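Local coordinates for protein esterase (Rhizomucor miehei CAU432, PDB 4WY8) that hydrolyses carboxylic esters, probably through a Ser-His-Asp triad carried on an alpha/beta hydrolase fold, at residues E55-R60 and K65-I70; N119-P124 and L132-D137; F86-G91 and L98-T103; L158-D163 and N168-V173. All coordinates share one frame; numbering follows the deposited sequence.

Contact 1: E55-R60 and K65-I70; sequences EKTINR and KIELTI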
loop_
_atom_site.group_PDB
_atom_site.type_symbol
_atom_site.label_atom_id
_atom_site.label_comp_id
_atom_site.label_asym_id
_atom_site.label_seq_id
_atom_site.Cartn_x
_atom_site.Cartn_y
_atom_site.Cartn_z
ATOM N N GLU A 55 30.848 9.701 2.978
ATOM C CA GLU A 55 30.991 9.924 1.542
ATOM C C GLU A 55 32.075 8.957 1.073
ATOM O O GLU A 55 33.163 8.901 1.641
ATOM C CB GLU A 55 31.339 11.387 1.204
ATOM C CG GLU A 55 30.265 12.427 1.592
ATOM C CD GLU A 55 29.112 12.528 0.582
ATOM O OE1 GLU A 55 29.127 11.789 -0.420
ATOM O OE2 GLU A 55 28.178 13.344 0.790
ATOM N N LYS A 56 31.746 8.170 0.055
ATOM C CA LYS A 56 32.602 7.085 -0.407
ATOM C C LYS A 56 32.818 7.127 -1.904
ATOM O O LYS A 56 31.869 7.248 -2.666
ATOM C CB LYS A 56 31.998 5.729 -0.013
ATOM C CG LYS A 56 32.885 4.548 -0.372
ATOM C CD LYS A 56 33.604 3.955 0.816
ATOM C CE LYS A 56 34.645 2.945 0.326
ATOM N NZ LYS A 56 35.429 2.343 1.444
ATOM N N THR A 57 34.067 7.013 -2.337
ATOM C CA THR A 57 34.347 7.020 -3.763
ATOM C C THR A 57 34.747 5.641 -4.216
ATOM O O THR A 57 35.658 5.043 -3.635
ATOM C CB THR A 57 35.477 8.002 -4.125
ATOM O OG1 THR A 57 35.059 9.346 -3.853
ATOM C CG2 THR A 57 35.825 7.870 -5.594
ATOM N N ILE A 58 34.083 5.107 -5.234
ATOM C CA ILE A 58 34.590 3.864 -5.774
ATOM C C ILE A 58 35.264 4.230 -7.096
ATOM O O ILE A 58 34.697 4.933 -7.940
ATOM C CB ILE A 58 33.483 2.778 -5.884
ATOM C CG1 ILE A 58 32.331 3.169 -6.784
ATOM C CG2 ILE A 58 32.920 2.474 -4.492
ATOM C CD1 ILE A 58 31.188 2.141 -6.709
ATOM N N ASN A 59 36.499 3.752 -7.237
ATOM C CA ASN A 59 37.367 4.029 -8.384
ATOM C C ASN A 59 37.349 2.926 -9.432
ATOM O O ASN A 59 37.775 1.804 -9.150
ATOM C CB ASN A 59 38.803 4.248 -7.900
ATOM C CG ASN A 59 38.939 5.466 -7.014
ATOM O OD1 ASN A 59 38.829 6.600 -7.479
ATOM N ND2 ASN A 59 39.150 5.239 -5.720
ATOM N N ARG A 60 36.868 3.233 -10.637
ATOM C CA ARG A 60 36.867 2.231 -11.700
ATOM C C ARG A 60 38.256 2.034 -12.299
ATOM O O ARG A 60 39.247 2.606 -11.827
ATOM C CB ARG A 60 35.853 2.554 -12.809
ATOM C CG ARG A 60 34.412 2.562 -12.339
ATOM C CD ARG A 60 33.425 2.605 -13.510
ATOM N NE ARG A 60 32.944 3.957 -13.791
ATOM C CZ ARG A 60 31.799 4.239 -14.409
ATOM N NH1 ARG A 60 30.992 3.269 -14.824
ATOM N NH2 ARG A 60 31.459 5.505 -14.613
ATOM N N LYS A 65 35.554 7.874 -11.359
ATOM C CA LYS A 65 34.955 7.711 -10.043
ATOM C C LYS A 65 33.434 7.691 -10.041
ATOM O O LYS A 65 32.783 8.362 -10.841
ATOM C CB LYS A 65 35.449 8.811 -9.092
ATOM C CG LYS A 65 36.948 8.772 -8.788
ATOM C CD LYS A 65 37.391 10.037 -8.042
ATOM C CE LYS A 65 38.861 10.006 -7.608
ATOM N NZ LYS A 65 39.248 8.816 -6.778
ATOM N N ILE A 66 32.882 6.844 -9.182
ATOM C CA ILE A 66 31.472 6.911 -8.830
ATOM C C ILE A 66 31.400 7.401 -7.390
ATOM O O ILE A 66 32.075 6.862 -6.498
ATOM C CB ILE A 66 30.769 5.562 -9.012
ATOM C CG1 ILE A 66 30.901 5.121 -10.465
ATOM C CG2 ILE A 66 29.301 5.674 -8.699
ATOM C CD1 ILE A 66 30.534 3.697 -10.698
ATOM N N GLU A 67 30.641 8.470 -7.177
ATOM C CA GLU A 67 30.429 8.982 -5.829
ATOM C C GLU A 67 29.190 8.393 -5.164
ATOM O O GLU A 67 28.075 8.516 -5.675
ATOM C CB GLU A 67 30.351 10.506 -5.850
ATOM C CG GLU A 67 31.540 11.176 -6.555
ATOM C CD GLU A 67 32.868 10.776 -5.924
ATOM O OE1 GLU A 67 32.933 10.712 -4.674
ATOM O OE2 GLU A 67 33.849 10.532 -6.667
ATOM N N LEU A 68 29.418 7.771 -4.011
ATOM C CA LEU A 68 28.382 7.192 -3.169
ATOM C C LEU A 68 28.206 8.009 -1.899
ATOM O O LEU A 68 29.195 8.459 -1.309
ATOM C CB LEU A 68 28.743 5.758 -2.786
ATOM C CG LEU A 68 29.139 4.835 -3.941
ATOM C CD1 LEU A 68 29.493 3.460 -3.386
ATOM C CD2 LEU A 68 28.056 4.729 -4.994
ATOM N N THR A 69 26.955 8.234 -1.502
ATOM C CA THR A 69 26.637 8.801 -0.186
ATOM C C THR A 69 25.934 7.718 0.632
ATOM O O THR A 69 24.853 7.263 0.272
ATOM C CB THR A 69 25.750 10.071 -0.317
ATOM O OG1 THR A 69 26.378 10.992 -1.213
ATOM C CG2 THR A 69 25.573 10.755 0.999
ATOM N N ILE A 70 26.556 7.277 1.717
ATOM C CA ILE A 70 26.013 6.191 2.509
ATOM C C ILE A 70 25.494 6.684 3.845
ATOM O O ILE A 70 26.258 7.220 4.659
ATOM C CB ILE A 70 27.065 5.114 2.756
ATOM C CG1 ILE A 70 27.727 4.729 1.432
ATOM C CG2 ILE A 70 26.439 3.912 3.469
ATOM C CD1 ILE A 70 28.912 3.818 1.592
HETATM O O HOH W 1 30.059 11.136 -2.553
#
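Ile66 sets its CD1 over the centre of one face of the Arg60 guanidinium, 3.9 Å from Arg60 NE. The arginine chain bends at chi3 (-98°) to lie across the isoleucine, and Arg60 NH1 forms a salt bridge with Asp137 of helix 130-143. The contact is a beta hairpin of two antiparallel strands, 51-59 and 65-73. Strand 51-59 is the outermost strand at this end of the sheet within the chain. Two hydrogen-bonded pairs zip the backbones together. Lys56 N donates a hydrogen bond to Leu68 O at 2.9 Å, and Leu68 N returns the bond to Lys56 O. Ile58 and Ile66 are joined in the same way, N to O in both directions.

The face with Lys56, Ile58, Ile66 and Leu68 packs on helix 130-143, where Lys56 and Ile58 both touch Trp141; its centre is apolar. Here Ile58 CG1 meets Ile66 CB at 3.6 Å. The second branch, Ile58 CG2, packs on Leu68 CD1 at 3.7 Å, the two side chains crossing at about a right angle.

The other face carries Glu55, Thr57, Asn59, Lys65, Glu67 and Thr69. Thr57 OG1 donates to Glu67 OE1 at 2.7 Å, on the syn side of the carboxylate, and the two side chains point the same way. Lys65 runs beside Asn59, and its CG packs on Thr57 CG2. Glu55 OE2 forms a salt bridge with Lys97. At the same carboxylate, Thr69 OG1 donates to Glu55 OE1 at 3.0 Å, 31° out of the carboxylate plane.

Contact 2: N119-P124 and L132-D137; sequences NYSLSP and LEECLD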
loop_
_atom_site.group_PDB
_atom_site.type_symbol
_atom_site.label_atom_id
_atom_site.label_comp_id
_atom_site.label_asym_id
_atom_site.label_seq_id
_atom_site.Cartn_x
_atom_site.Cartn_y
_atom_site.Cartn_z
ATOM N N ASN A 119 25.417 9.047 -6.546
ATOM C CA ASN A 119 25.405 10.351 -7.190
ATOM C C ASN A 119 25.773 10.206 -8.657
ATOM O O ASN A 119 26.861 10.586 -9.061
ATOM C CB ASN A 119 26.364 11.313 -6.485
ATOM C CG ASN A 119 26.031 11.481 -5.026
ATOM O OD1 ASN A 119 25.188 12.305 -4.664
ATOM N ND2 ASN A 119 26.662 10.679 -4.173
ATOM N N TYR A 120 24.844 9.713 -9.471
ATOM C CA TYR A 120 25.173 9.426 -10.871
ATOM C C TYR A 120 25.278 10.700 -11.722
ATOM O O TYR A 120 24.867 11.788 -11.287
ATOM C CB TYR A 120 24.156 8.442 -11.467
ATOM C CG TYR A 120 22.704 8.888 -11.454
ATOM C CD1 TYR A 120 22.195 9.697 -12.464
ATOM C CD2 TYR A 120 21.843 8.477 -10.442
ATOM C CE1 TYR A 120 20.877 10.098 -12.458
ATOM C CE2 TYR A 120 20.514 8.873 -10.427
ATOM C CZ TYR A 120 20.042 9.682 -11.433
ATOM O OH TYR A 120 18.722 10.071 -11.428
ATOM N N SER A 121 25.908 10.574 -12.894
ATOM C CA SER A 121 26.136 11.715 -13.777
ATOM C C SER A 121 24.837 12.166 -14.419
ATOM O O SER A 121 24.089 11.358 -15.001
ATOM C CB SER A 121 27.174 11.375 -14.848
ATOM O OG SER A 121 28.400 10.949 -14.253
ATOM N N LEU A 122 24.574 13.464 -14.322
ATOM C CA LEU A 122 23.325 14.018 -14.834
ATOM C C LEU A 122 23.432 14.416 -16.303
ATOM O O LEU A 122 24.525 14.676 -16.819
ATOM C CB LEU A 122 22.895 15.222 -13.986
ATOM C CG LEU A 122 22.603 14.839 -12.531
ATOM C CD1 LEU A 122 22.304 16.060 -11.670
ATOM C CD2 LEU A 122 21.461 13.815 -12.461
ATOM N N SER A 123 22.285 14.434 -16.977
ATOM C CA SER A 123 22.193 14.879 -18.370
ATOM C C SER A 123 21.875 16.381 -18.404
ATOM O O SER A 123 21.374 16.915 -17.419
ATOM C CB SER A 123 21.129 14.072 -19.120
ATOM O OG SER A 123 21.551 12.731 -19.283
ATOM N N PRO A 124 22.173 17.075 -19.519
ATOM C CA PRO A 124 22.722 16.604 -20.793
ATOM C C PRO A 124 24.243 16.503 -20.816
ATOM O O PRO A 124 24.767 16.197 -21.878
ATOM C CB PRO A 124 22.278 17.691 -21.781
ATOM C CG PRO A 124 22.364 18.937 -20.964
ATOM C CD PRO A 124 21.919 18.528 -19.555
ATOM N N LEU A 132 23.097 4.847 -16.156
ATOM C CA LEU A 132 22.721 3.445 -15.969
ATOM C C LEU A 132 23.918 2.551 -15.640
ATOM O O LEU A 132 23.894 1.738 -14.706
ATOM C CB LEU A 132 22.036 2.947 -17.239
ATOM C CG LEU A 132 21.838 1.442 -17.393
ATOM C CD1 LEU A 132 21.139 0.871 -16.165
ATOM C CD2 LEU A 132 21.022 1.152 -18.635
ATOM N N GLU A 133 24.987 2.747 -16.396
ATOM C CA GLU A 133 26.218 2.007 -16.202
ATOM C C GLU A 133 26.887 2.359 -14.874
ATOM O O GLU A 133 27.452 1.474 -14.202
ATOM C CB GLU A 133 27.123 2.268 -17.399
ATOM C CG GLU A 133 26.555 1.598 -18.653
ATOM C CD GLU A 133 27.309 1.960 -19.916
ATOM O OE1 GLU A 133 26.851 1.556 -21.016
ATOM O OE2 GLU A 133 28.367 2.623 -19.808
ATOM N N GLU A 134 26.832 3.633 -14.482
ATOM C CA GLU A 134 27.319 3.986 -13.145
ATOM C C GLU A 134 26.531 3.251 -12.049
ATOM O O GLU A 134 27.119 2.739 -11.083
ATOM C CB GLU A 134 27.245 5.497 -12.910
ATOM C CG GLU A 134 28.274 6.299 -13.723
ATOM C CD GLU A 134 27.992 7.803 -13.759
ATOM O OE1 GLU A 134 26.874 8.226 -13.376
ATOM O OE2 GLU A 134 28.893 8.569 -14.173
ATOM N N CYS A 135 25.205 3.189 -12.199
ATOM C CA CYS A 135 24.353 2.591 -11.168
ATOM C C CYS A 135 24.568 1.083 -11.053
ATOM O O CYS A 135 24.636 0.517 -9.934
ATOM C CB CYS A 135 22.870 2.893 -11.446
ATOM S SG CYS A 135 22.456 4.676 -11.309
ATOM N N LEU A 136 24.676 0.441 -12.213
ATOM C CA LEU A 136 24.958 -0.980 -12.268
ATOM C C LEU A 136 26.304 -1.233 -11.627
ATOM O O LEU A 136 26.433 -2.102 -10.772
ATOM C CB LEU A 136 24.932 -1.480 -13.717
ATOM C CG LEU A 136 25.335 -2.941 -13.910
ATOM C CD1 LEU A 136 24.329 -3.953 -13.296
ATOM C CD2 LEU A 136 25.515 -3.203 -15.400
ATOM N N ASP A 137 27.295 -0.425 -11.979
ATOM C CA ASP A 137 28.612 -0.566 -11.364
ATOM C C ASP A 137 28.569 -0.416 -9.836
ATOM O O ASP A 137 29.310 -1.093 -9.108
ATOM C CB ASP A 137 29.582 0.462 -11.932
ATOM C CG ASP A 137 30.182 0.038 -13.264
ATOM O OD1 ASP A 137 30.028 -1.144 -13.653
ATOM O OD2 ASP A 137 30.826 0.898 -13.912
#
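Glu134 reaches from its helix to Ser121 and grips it with both carboxylate oxygens. Two hydrogen bonds form. Ser121 N donates to Glu134 OE1 at 2.6 Å, and the N-H points almost straight at the oxygen, with an angle of 170°. Glu134 OE1 receives it on its syn lone pair, on the side of the other oxygen. Ser121 OG donates to Glu134 OE2; the modelled separation is very short, so its exact length is doubtful. If both bonds hold, the serine would pin both oxygens and limit the rotation of the carboxylate. The Glu134 chain is extended beyond CG (chi2 166°), which carries the carboxylate out to the loop.

The remaining contacts are packing. Tyr120 CB sits 3.3 Å from Glu134 OE1. Cys135 SG makes a sulfur-aromatic contact with the Tyr120 ring, 4.7 Å from the ring centroid and oblique to it. Its nearest ring atom is Tyr120 CD2, at 3.9 Å. The tyrosine hydroxyl has its partner elsewhere: OH is hydrogen-bonded to His88 O, and the ring stacks on that of His88.

The contact is buried. It ties the loop that leaves strand 114-118 to helix 130-143, the next helix in the chain. This is a strand-loop-helix connection of the alpha/beta hydrolase fold.

Contact 3: F86-G91 and L98-T103; sequences FFHGGG and LTHRRT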
loop_
_atom_site.group_PDB
_atom_site.type_symbol
_atom_site.label_atom_id
_atom_site.label_comp_id
_atom_site.label_asym_id
_atom_site.label_seq_id
_atom_site.Cartn_x
_atom_site.Cartn_y
_atom_site.Cartn_z
ATOM N N PHE A 86 20.050 3.308 -3.732
ATOM C CA PHE A 86 18.979 4.240 -4.054
ATOM C C PHE A 86 19.352 5.104 -5.241
ATOM O O PHE A 86 20.433 5.688 -5.266
ATOM C CB PHE A 86 18.658 5.115 -2.824
ATOM C CG PHE A 86 17.409 5.922 -2.966
ATOM C CD1 PHE A 86 17.443 7.175 -3.583
ATOM C CD2 PHE A 86 16.205 5.454 -2.472
ATOM C CE1 PHE A 86 16.293 7.934 -3.724
ATOM C CE2 PHE A 86 15.034 6.219 -2.618
ATOM C CZ PHE A 86 15.093 7.466 -3.241
ATOM N N PHE A 87 18.444 5.195 -6.207
ATOM C CA PHE A 87 18.603 6.054 -7.386
ATOM C C PHE A 87 17.525 7.145 -7.412
ATOM O O PHE A 87 16.295 6.869 -7.450
ATOM C CB PHE A 87 18.562 5.229 -8.677
ATOM C CG PHE A 87 19.382 3.967 -8.608
ATOM C CD1 PHE A 87 20.734 4.015 -8.290
ATOM C CD2 PHE A 87 18.800 2.732 -8.844
ATOM C CE1 PHE A 87 21.495 2.835 -8.197
ATOM C CE2 PHE A 87 19.553 1.563 -8.774
ATOM C CZ PHE A 87 20.903 1.616 -8.445
ATOM N N HIS A 88 17.994 8.394 -7.355
ATOM C CA HIS A 88 17.092 9.516 -7.180
ATOM C C HIS A 88 16.450 9.944 -8.478
ATOM O O HIS A 88 16.984 9.704 -9.568
ATOM C CB HIS A 88 17.822 10.712 -6.534
ATOM C CG HIS A 88 18.855 11.358 -7.409
ATOM N ND1 HIS A 88 18.531 12.253 -8.406
ATOM C CD2 HIS A 88 20.210 11.298 -7.387
ATOM C CE1 HIS A 88 19.636 12.684 -8.987
ATOM N NE2 HIS A 88 20.673 12.119 -8.387
ATOM N N GLY A 89 15.305 10.603 -8.352
ATOM C CA GLY A 89 14.594 11.113 -9.509
ATOM C C GLY A 89 15.103 12.499 -9.849
ATOM O O GLY A 89 16.072 12.976 -9.251
ATOM N N GLY A 90 14.463 13.141 -10.813
ATOM C CA GLY A 90 14.932 14.427 -11.276
ATOM C C GLY A 90 15.061 14.412 -12.787
ATOM O O GLY A 90 15.799 15.218 -13.371
ATOM N N GLY A 91 14.362 13.474 -13.417
ATOM C CA GLY A 91 14.305 13.421 -14.876
ATOM C C GLY A 91 15.644 13.211 -15.561
ATOM O O GLY A 91 15.784 13.540 -16.750
ATOM N N LEU A 98 20.639 16.356 -1.694
ATOM C CA LEU A 98 19.955 17.403 -0.937
ATOM C C LEU A 98 18.444 17.357 -1.193
ATOM O O LEU A 98 17.641 17.402 -0.252
ATOM C CB LEU A 98 20.542 18.785 -1.303
ATOM C CG LEU A 98 20.078 20.053 -0.572
ATOM C CD1 LEU A 98 20.313 19.993 0.952
ATOM C CD2 LEU A 98 20.717 21.323 -1.190
ATOM N N THR A 99 18.038 17.240 -2.454
ATOM C CA THR A 99 16.609 17.182 -2.731
ATOM C C THR A 99 15.986 15.938 -2.106
ATOM O O THR A 99 14.811 15.947 -1.694
ATOM C CB THR A 99 16.309 17.184 -4.226
ATOM O OG1 THR A 99 16.923 16.055 -4.857
ATOM C CG2 THR A 99 16.844 18.460 -4.856
ATOM N N HIS A 100 16.769 14.871 -1.999
ATOM C CA HIS A 100 16.208 13.615 -1.502
ATOM C C HIS A 100 16.661 13.313 -0.095
ATOM O O HIS A 100 16.471 12.194 0.400
ATOM C CB HIS A 100 16.569 12.457 -2.431
ATOM C CG HIS A 100 15.862 12.512 -3.749
ATOM N ND1 HIS A 100 16.097 13.500 -4.682
ATOM C CD2 HIS A 100 14.882 11.725 -4.265
ATOM C CE1 HIS A 100 15.307 13.309 -5.731
ATOM N NE2 HIS A 100 14.560 12.241 -5.501
ATOM N N ARG A 101 17.273 14.308 0.545
ATOM C CA ARG A 101 17.754 14.142 1.907
ATOM C C ARG A 101 16.637 13.692 2.840
ATOM O O ARG A 101 16.820 12.798 3.668
ATOM C CB ARG A 101 18.364 15.447 2.430
ATOM C CG ARG A 101 18.725 15.361 3.915
ATOM C CD ARG A 101 19.362 16.651 4.407
ATOM N NE ARG A 101 18.434 17.766 4.280
ATOM C CZ ARG A 101 18.781 19.043 4.378
ATOM N NH1 ARG A 101 20.041 19.372 4.598
ATOM N NH2 ARG A 101 17.861 19.984 4.258
ATOM N N ARG A 102 15.487 14.338 2.743
ATOM C CA ARG A 102 14.386 14.002 3.642
ATOM C C ARG A 102 13.990 12.520 3.474
ATOM O O ARG A 102 13.975 11.732 4.433
ATOM C CB ARG A 102 13.202 14.946 3.364
ATOM C CG ARG A 102 11.898 14.578 4.074
ATOM C CD ARG A 102 11.932 14.884 5.547
ATOM N NE ARG A 102 12.105 16.327 5.754
ATOM C CZ ARG A 102 12.077 16.929 6.940
ATOM N NH1 ARG A 102 11.865 16.230 8.045
ATOM N NH2 ARG A 102 12.245 18.235 7.013
ATOM N N THR A 103 13.704 12.150 2.230
ATOM C CA THR A 103 13.301 10.795 1.902
ATOM C C THR A 103 14.334 9.754 2.357
ATOM O O THR A 103 13.992 8.742 2.990
ATOM C CB THR A 103 13.089 10.674 0.389
ATOM O OG1 THR A 103 12.052 11.587 -0.013
ATOM C CG2 THR A 103 12.715 9.243 0.021
#
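The loop after strand 83-87 carries the sequence His88-Gly89-Gly90-Gly91. This is the HGGG motif of the hormone-sensitive-lipase-like esterases, whose glycine N-H groups in relatives help build the oxyanion hole, so a similar role is probable here. His100, at the N-cap position of helix 101-111, packs against it.

His88 places CB over the centre of one face of the His100 ring. This is a CH-pi contact: His88 CB lies 3.6 Å from the centroid of the His100 ring, only 4° off the ring normal. The imidazole of His88 turns away from that face, because CG sits between the backbone N and the carbonyl carbon (chi1 68°). There His88 ND1 donates to Gly89 O at 2.7 Å, in the plane of its own ring. That bond fixes the rotation of the His88 ring against the backbone of the loop.

The His100 ring is held at both nitrogens. ND1 shares a hydrogen bond with Thr99 OG1 at 2.7 Å, and NE2 is hydrogen-bonded to Asp163 OD2 of the neighbouring strand 159-163. Gly89 N lies 3.4 Å from His100 NE2 and has a weak hydrogen bond to Asp163 OD1. Phe86 meets the same histidine with its ring edge, CE1 standing 4.1 Å from His100 CD2. The two side chains cross at about a right angle.

The contact belongs to the beta-alpha-beta unit of strand 83-87, helix 101-111 and strand 114-118. Strand 83-87 runs between strands 114-118 and 159-163. His100 touches Phe117 of the first and, through Asp163, reaches the second.

Contact 4: L158-D163 and N168-V173; sequences LVVAGD and NLSAVV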
loop_
_atom_site.group_PDB
_atom_site.type_symbol
_atom_site.label_atom_id
_atom_site.label_comp_id
_atom_site.label_asym_id
_atom_site.label_seq_id
_atom_site.Cartn_x
_atom_site.Cartn_y
_atom_site.Cartn_z
ATOM N N LEU A 158 20.703 -7.064 -0.453
ATOM C CA LEU A 158 20.746 -5.901 -1.319
ATOM C C LEU A 158 19.415 -5.701 -2.068
ATOM O O LEU A 158 18.853 -6.643 -2.631
ATOM C CB LEU A 158 21.912 -6.029 -2.303
ATOM C CG LEU A 158 22.386 -4.822 -3.123
ATOM C CD1 LEU A 158 23.830 -5.031 -3.459
ATOM C CD2 LEU A 158 21.593 -4.700 -4.409
ATOM N N VAL A 159 18.891 -4.479 -2.003
ATOM C CA VAL A 159 17.719 -4.097 -2.786
ATOM C C VAL A 159 18.002 -2.790 -3.506
ATOM O O VAL A 159 18.812 -1.980 -3.048
ATOM C CB VAL A 159 16.473 -3.925 -1.918
ATOM C CG1 VAL A 159 16.108 -5.233 -1.235
ATOM C CG2 VAL A 159 16.700 -2.828 -0.903
ATOM N N VAL A 160 17.389 -2.599 -4.672
ATOM C CA VAL A 160 17.508 -1.314 -5.359
ATOM C C VAL A 160 16.184 -0.582 -5.218
ATOM O O VAL A 160 15.113 -1.204 -5.189
ATOM C CB VAL A 160 17.855 -1.461 -6.855
ATOM C CG1 VAL A 160 19.186 -2.169 -7.019
ATOM C CG2 VAL A 160 16.741 -2.237 -7.587
ATOM N N ALA A 161 16.247 0.737 -5.138
ATOM C CA ALA A 161 15.048 1.524 -4.974
ATOM C C ALA A 161 15.268 2.883 -5.579
ATOM O O ALA A 161 16.369 3.412 -5.538
ATOM C CB ALA A 161 14.687 1.649 -3.497
ATOM N N GLY A 162 14.226 3.458 -6.148
ATOM C CA GLY A 162 14.383 4.753 -6.766
ATOM C C GLY A 162 13.067 5.383 -7.134
ATOM O O GLY A 162 12.037 4.688 -7.324
ATOM N N ASP A 163 13.094 6.707 -7.245
ATOM C CA ASP A 163 11.835 7.417 -7.547
ATOM C C ASP A 163 11.836 8.058 -8.916
ATOM O O ASP A 163 12.834 8.641 -9.308
ATOM C CB ASP A 163 11.553 8.503 -6.511
ATOM C CG ASP A 163 12.643 9.553 -6.465
ATOM O OD1 ASP A 163 13.814 9.155 -6.246
ATOM O OD2 ASP A 163 12.341 10.768 -6.642
ATOM N N ASN A 168 12.994 4.297 -12.996
ATOM C CA ASN A 168 13.460 3.817 -14.295
ATOM C C ASN A 168 14.827 3.154 -14.113
ATOM O O ASN A 168 15.020 1.971 -14.439
ATOM C CB ASN A 168 13.525 4.976 -15.301
ATOM C CG ASN A 168 14.183 4.589 -16.619
ATOM O OD1 ASN A 168 15.410 4.639 -16.738
ATOM N ND2 ASN A 168 13.370 4.224 -17.620
ATOM N N LEU A 169 15.766 3.895 -13.537
ATOM C CA LEU A 169 17.100 3.335 -13.318
ATOM C C LEU A 169 17.061 2.008 -12.527
ATOM O O LEU A 169 17.771 1.073 -12.866
ATOM C CB LEU A 169 18.008 4.344 -12.605
ATOM C CG LEU A 169 18.442 5.517 -13.502
ATOM C CD1 LEU A 169 19.231 6.592 -12.731
ATOM C CD2 LEU A 169 19.216 5.021 -14.719
ATOM N N SER A 170 16.255 1.926 -11.473
ATOM C CA SER A 170 16.147 0.688 -10.698
ATOM C C SER A 170 15.680 -0.466 -11.598
ATOM O O SER A 170 16.285 -1.565 -11.611
ATOM C CB SER A 170 15.192 0.874 -9.502
ATOM O OG SER A 170 15.680 1.877 -8.621
ATOM N N ALA A 171 14.600 -0.226 -12.341
ATOM C CA ALA A 171 14.039 -1.262 -13.217
ATOM C C ALA A 171 15.073 -1.796 -14.236
ATOM O O ALA A 171 15.268 -3.039 -14.417
ATOM C CB ALA A 171 12.813 -0.720 -13.940
ATOM N N VAL A 172 15.727 -0.862 -14.915
ATOM C CA VAL A 172 16.635 -1.269 -15.989
ATOM C C VAL A 172 17.975 -1.808 -15.456
ATOM O O VAL A 172 18.605 -2.635 -16.101
ATOM C CB VAL A 172 16.866 -0.119 -16.992
ATOM C CG1 VAL A 172 15.556 0.233 -17.655
ATOM C CG2 VAL A 172 17.479 1.125 -16.304
ATOM N N VAL A 173 18.413 -1.346 -14.285
ATOM C CA VAL A 173 19.562 -1.971 -13.643
ATOM C C VAL A 173 19.208 -3.432 -13.319
ATOM O O VAL A 173 20.045 -4.321 -13.479
ATOM C CB VAL A 173 20.000 -1.231 -12.367
ATOM C CG1 VAL A 173 20.737 -2.175 -11.420
ATOM C CG2 VAL A 173 20.872 -0.048 -12.721
#
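Ser170 turns its side chain from the helix toward the strand and meets Val160, Ala161 and Gly162. Its CB packs on Val160 CG2 at 4.0 Å. Its OG rests against the Ala161-Gly162 peptide, 3.2 Å from Ala161 C. Gly162 N is 3.3 Å from the same OG, but the angle is poor and no hydrogen bond forms. The contact across the two segments is therefore close packing of a small polar side chain on a strand.

The hydroxyl finds its polar partner within its own helix. Ser170 OG is hydrogen-bonded to Gly166 O, one turn earlier. With OG anti to the carbonyl carbon (chi1 -61°), it lies beside its own backbone N, on the side of that preceding turn. This buried oxygen is thus satisfied while it faces the strand. Gly162 has no side chain, so OG can come close to the backbone there. The helix is continuous here: Val172 N donates to Asn168 O at 3.0 Å, and Val173 N to Leu169 O at 2.9 Å.

Gly162 opens a GxSxG sequence with Ser164 and Gly166. Its geometry is consistent with the nucleophile elbow of an alpha/beta hydrolase, with Ser164 the probable nucleophile. The tight turn sends the chain from strand to helix, and the short axes run 147° apart in direction, 7.0 Å at closest approach.

Strand 159-163 lies between strands 83-87 and 188-191 in the sheet. Helix 165-179 covers these strands, with Ser170 touching Phe87 and Leu190. Val172 and Val173 of the helix also meet Leu132 of helix 130-143.

Overall arrangement
Contacts 1, 3 and 4 all reach the same sheet; contact 2 lies on the loop after strand 114-118 and on helix 130-143, and it touches the other three. Contacts 1 and 2, with centres 12 Å apart, touch through the salt bridge of Arg60 NH1 with Asp137 OD2, 2.5 Å long. Contacts 2 and 3 meet where Tyr120 OH lies 2.6 Å from His88 O. Contacts 3 and 4 lie on neighbouring strands, and His100 NE2 is 2.9 Å from Asp163 OD2. Leu132 packs on Val172 and Val173, linking contacts 2 and 4. Gly89 of contact 3 touches the probable active site of Ser164, His291 and Asp261, and Gly162 of contact 4 belongs to the elbow carrying Ser164. Contact 1 lies farther off, its centre 17 and 18 Å from theirs.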